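Local coordinates for protein halogenase (Chondromyces crocatus, PDB 3E1T) that probably catalyses the FAD-dependent chlorination that helps to build the myxobacterial natural product chondrochloren, at residues Q188-R201 with L225-E239. Residues are numbered along the deposited sequence; the frame is centred on the assembly and turned at random.
Sequences QNVALYGYFENGKR and LSDTLTSVGAVVSRE
V190 and V236, L192 and A234, G194 and V232, and F196 and T230 each exchange a pair of backbone hydrogen bonds, a worked example of how antiparallel strands zip together. N198 N extends the ladder beyond strand 189-197, donating to T228 O at 2.8 Å. In the non-hydrogen-bonded pairs, CA-H groups lean on carbonyls instead, and Y193 faces G233, which has no side chain, with CA atoms 3.9 Å apart.

Apolar contacts divide between the two faces. On one, F196 CD2 rests 3.7 Å from V232 CG2, the two side chains crossing at about a right angle, and V190 CG2 meets V236 CG2; helix 248-257 packs over L192, F196 and A234. On the other, Y195, its CG anti to the carbonyl carbon (chi1 -64°), sends CE1 to within 3.6 Å of S231 CB and sets the ring's edge against L225 CD1. The Y195 and S231 hydroxyls both hydrogen-bond the carboxylate of E48.

Polar side chains fasten both ends. R201 bends at chi2 (-94°) and closes both end nitrogens on one atom, T230 OG1, with NH1 at 2.9 Å; NH2 also donates to S226 O at 2.8 Å. A leucine here, lacking the guanidinium that bridges T230 OG1 and S226 O, would probably leave the 225-228 turn less firmly tied to the loop after strand 189-197. At the far end, Q188 NE2 donates to the syn side of E239 OE2, 3.3 Å away.

The two long strands form an antiparallel pair within the large mixed sheet of this flavin-dependent halogenase, where A191 touches the bound FAD and so brings the pair to the cofactor pocket.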
# COMPACT_ATOMS: atom_id res chain seq x y z
N GLN A 188 8.53 -11.97 -3.00
CA GLN A 188 9.20 -12.53 -1.84
C GLN A 188 10.45 -11.70 -1.56
O GLN A 188 11.59 -12.16 -1.76
CB GLN A 188 9.56 -13.99 -2.12
CG GLN A 188 9.75 -14.86 -0.88
CD GLN A 188 9.73 -16.34 -1.23
OE1 GLN A 188 8.73 -16.87 -1.71
NE2 GLN A 188 10.86 -17.02 -1.01
N ASN A 189 10.22 -10.47 -1.12
CA ASN A 189 11.26 -9.47 -0.99
C ASN A 189 11.32 -8.95 0.44
O ASN A 189 10.36 -9.10 1.20
CB ASN A 189 10.97 -8.27 -1.92
CG ASN A 189 10.60 -8.67 -3.34
OD1 ASN A 189 9.85 -7.96 -4.02
ND2 ASN A 189 11.15 -9.79 -3.81
N VAL A 190 12.46 -8.37 0.80
CA VAL A 190 12.62 -7.67 2.05
C VAL A 190 13.09 -6.24 1.75
O VAL A 190 13.95 -6.03 0.88
CB VAL A 190 13.62 -8.38 3.00
CG1 VAL A 190 13.12 -9.78 3.32
CG2 VAL A 190 14.99 -8.45 2.37
N ALA A 191 12.51 -5.27 2.43
CA ALA A 191 12.96 -3.88 2.31
C ALA A 191 13.83 -3.51 3.51
O ALA A 191 13.53 -3.87 4.65
CB ALA A 191 11.80 -2.94 2.19
N LEU A 192 14.92 -2.80 3.24
CA LEU A 192 15.85 -2.34 4.26
C LEU A 192 16.00 -0.85 4.05
O LEU A 192 16.44 -0.44 2.98
CB LEU A 192 17.20 -3.03 4.08
CG LEU A 192 18.31 -2.72 5.07
CD1 LEU A 192 17.94 -3.20 6.48
CD2 LEU A 192 19.58 -3.40 4.62
N TYR A 193 15.60 -0.04 5.02
CA TYR A 193 15.51 1.40 4.78
C TYR A 193 15.95 2.31 5.93
O TYR A 193 15.79 1.97 7.10
CB TYR A 193 14.10 1.77 4.31
CG TYR A 193 13.04 1.69 5.38
CD1 TYR A 193 12.72 2.81 6.15
CD2 TYR A 193 12.33 0.50 5.61
CE1 TYR A 193 11.75 2.75 7.13
CE2 TYR A 193 11.34 0.43 6.60
CZ TYR A 193 11.06 1.57 7.35
OH TYR A 193 10.11 1.57 8.34
N GLY A 194 16.52 3.45 5.56
CA GLY A 194 16.89 4.49 6.51
C GLY A 194 16.60 5.89 5.99
O GLY A 194 15.91 6.07 4.98
N TYR A 195 17.14 6.89 6.68
CA TYR A 195 16.92 8.28 6.31
C TYR A 195 18.21 9.05 6.24
O TYR A 195 19.11 8.88 7.07
CB TYR A 195 15.94 8.95 7.27
CG TYR A 195 14.57 8.33 7.21
CD1 TYR A 195 13.59 8.84 6.38
CD2 TYR A 195 14.26 7.20 7.98
CE1 TYR A 195 12.33 8.26 6.32
CE2 TYR A 195 13.01 6.61 7.91
CZ TYR A 195 12.05 7.14 7.09
OH TYR A 195 10.81 6.58 7.02
N PHE A 196 18.31 9.90 5.22
CA PHE A 196 19.55 10.61 4.94
C PHE A 196 19.29 12.12 4.89
O PHE A 196 18.24 12.56 4.44
CB PHE A 196 20.17 10.09 3.64
CG PHE A 196 20.65 8.66 3.72
CD1 PHE A 196 22.00 8.38 3.92
CD2 PHE A 196 19.76 7.59 3.62
CE1 PHE A 196 22.46 7.06 4.01
CE2 PHE A 196 20.19 6.27 3.71
CZ PHE A 196 21.55 6.01 3.90
N GLU A 197 20.26 12.89 5.38
CA GLU A 197 20.18 14.35 5.34
C GLU A 197 21.15 14.91 4.31
O GLU A 197 22.28 14.44 4.21
CB GLU A 197 20.51 14.95 6.71
CG GLU A 197 19.35 14.93 7.70
CD GLU A 197 19.79 15.20 9.13
OE1 GLU A 197 20.89 14.76 9.52
OE2 GLU A 197 19.02 15.86 9.87
N ASN A 198 20.67 15.89 3.54
CA ASN A 198 21.49 16.69 2.60
C ASN A 198 21.86 15.98 1.30
O ASN A 198 22.89 16.28 0.68
CB ASN A 198 22.74 17.27 3.30
CG ASN A 198 22.38 18.13 4.50
OD1 ASN A 198 22.90 17.92 5.60
ND2 ASN A 198 21.49 19.10 4.30
N GLY A 199 21.01 15.04 0.89
CA GLY A 199 21.21 14.32 -0.36
C GLY A 199 20.73 15.12 -1.55
O GLY A 199 19.93 16.06 -1.41
N LYS A 200 21.19 14.73 -2.73
CA LYS A 200 20.86 15.45 -3.95
C LYS A 200 19.41 15.23 -4.35
O LYS A 200 18.71 14.39 -3.77
CB LYS A 200 21.79 15.04 -5.10
CG LYS A 200 23.28 15.20 -4.78
CD LYS A 200 24.09 15.47 -6.04
CE LYS A 200 24.10 14.27 -6.97
NZ LYS A 200 24.62 14.64 -8.32
N ARG A 201 18.98 15.98 -5.36
CA ARG A 201 17.63 15.91 -5.87
C ARG A 201 17.61 15.71 -7.38
O ARG A 201 18.60 15.97 -8.07
CB ARG A 201 16.86 17.18 -5.48
CG ARG A 201 16.75 17.41 -3.97
CD ARG A 201 15.46 16.83 -3.44
NE ARG A 201 15.36 16.79 -1.98
CZ ARG A 201 15.85 15.81 -1.22
NH1 ARG A 201 16.50 14.80 -1.76
NH2 ARG A 201 15.67 15.85 0.09
N LEU A 225 11.60 14.03 1.42
CA LEU A 225 10.58 14.39 2.40
C LEU A 225 10.60 15.88 2.74
O LEU A 225 9.57 16.47 3.06
CB LEU A 225 10.75 13.55 3.66
CG LEU A 225 10.59 12.04 3.40
CD1 LEU A 225 10.83 11.27 4.66
CD2 LEU A 225 9.19 11.75 2.81
N SER A 226 11.78 16.48 2.66
CA SER A 226 11.95 17.93 2.72
C SER A 226 13.16 18.31 1.88
O SER A 226 13.70 17.48 1.11
CB SER A 226 12.12 18.40 4.17
OG SER A 226 13.38 18.03 4.70
N ASP A 227 13.60 19.56 2.01
CA ASP A 227 14.81 20.01 1.33
C ASP A 227 16.02 19.23 1.83
O ASP A 227 16.93 18.93 1.06
CB ASP A 227 15.02 21.52 1.51
CG ASP A 227 14.21 22.34 0.51
OD1 ASP A 227 13.39 23.18 0.94
OD2 ASP A 227 14.38 22.14 -0.72
N THR A 228 16.00 18.88 3.12
CA THR A 228 17.11 18.16 3.75
C THR A 228 16.90 16.64 3.89
O THR A 228 17.87 15.90 3.89
CB THR A 228 17.42 18.72 5.15
OG1 THR A 228 16.20 19.15 5.76
CG2 THR A 228 18.37 19.91 5.04
N LEU A 229 15.66 16.19 4.02
CA LEU A 229 15.43 14.79 4.40
C LEU A 229 15.00 13.90 3.24
O LEU A 229 14.10 14.26 2.46
CB LEU A 229 14.46 14.68 5.59
CG LEU A 229 14.32 13.34 6.32
CD1 LEU A 229 15.66 12.82 6.89
CD2 LEU A 229 13.28 13.46 7.41
N THR A 230 15.66 12.74 3.13
CA THR A 230 15.32 11.72 2.14
C THR A 230 15.16 10.32 2.75
O THR A 230 16.03 9.84 3.50
CB THR A 230 16.35 11.65 0.98
OG1 THR A 230 16.65 12.97 0.51
CG2 THR A 230 15.79 10.83 -0.19
N SER A 231 14.04 9.68 2.41
CA SER A 231 13.80 8.26 2.72
C SER A 231 14.46 7.40 1.66
O SER A 231 14.27 7.64 0.48
CB SER A 231 12.29 7.98 2.73
OG SER A 231 12.03 6.59 2.78
N VAL A 232 15.24 6.41 2.08
CA VAL A 232 16.00 5.60 1.14
C VAL A 232 15.94 4.13 1.54
O VAL A 232 16.32 3.76 2.66
CB VAL A 232 17.49 6.04 1.01
CG1 VAL A 232 18.21 5.19 -0.04
CG2 VAL A 232 17.60 7.54 0.64
N GLY A 233 15.47 3.30 0.62
CA GLY A 233 15.27 1.89 0.92
C GLY A 233 15.70 0.98 -0.20
O GLY A 233 15.48 1.29 -1.37
N ALA A 234 16.33 -0.13 0.18
CA ALA A 234 16.70 -1.19 -0.75
C ALA A 234 15.69 -2.33 -0.60
O ALA A 234 15.41 -2.79 0.53
CB ALA A 234 18.09 -1.68 -0.47
N VAL A 235 15.11 -2.74 -1.73
CA VAL A 235 14.18 -3.86 -1.78
C VAL A 235 14.98 -5.00 -2.45
O VAL A 235 15.32 -4.91 -3.63
CB VAL A 235 12.91 -3.52 -2.59
CG1 VAL A 235 12.00 -4.73 -2.74
CG2 VAL A 235 12.13 -2.33 -1.95
N VAL A 236 15.31 -6.02 -1.66
CA VAL A 236 16.15 -7.13 -2.10
C VAL A 236 15.44 -8.48 -1.85
O VAL A 236 14.30 -8.50 -1.39
CB VAL A 236 17.57 -7.06 -1.43
CG1 VAL A 236 18.29 -5.74 -1.83
CG2 VAL A 236 17.49 -7.15 0.08
N SER A 237 16.09 -9.60 -2.17
CA SER A 237 15.50 -10.92 -1.97
C SER A 237 15.38 -11.27 -0.49
O SER A 237 16.25 -10.94 0.31
CB SER A 237 16.31 -12.00 -2.69
OG SER A 237 17.39 -12.44 -1.87
N ARG A 238 14.29 -11.95 -0.15
CA ARG A 238 14.10 -12.52 1.18
C ARG A 238 15.31 -13.35 1.63
O ARG A 238 15.67 -13.35 2.80
CB ARG A 238 12.82 -13.38 1.22
CG ARG A 238 12.36 -13.72 2.63
CD ARG A 238 11.19 -14.71 2.68
NE ARG A 238 10.59 -14.72 4.01
CZ ARG A 238 11.03 -15.44 5.04
NH1 ARG A 238 12.08 -16.25 4.89
NH2 ARG A 238 10.43 -15.37 6.21
N GLU A 239 15.93 -14.05 0.68
CA GLU A 239 17.10 -14.90 0.96
C GLU A 239 18.32 -14.08 1.40
O GLU A 239 19.09 -14.51 2.26
CB GLU A 239 17.46 -15.75 -0.27
CG GLU A 239 16.43 -16.81 -0.61
CD GLU A 239 15.09 -16.23 -1.03
OE1 GLU A 239 15.06 -15.44 -2.02
OE2 GLU A 239 14.06 -16.54 -0.38
O HOH W 1 18.49 14.08 2.05
O HOH W 2 17.04 17.28 8.08
O HOH W 3 18.50 16.72 0.92
O HOH W 4 13.75 19.18 -2.43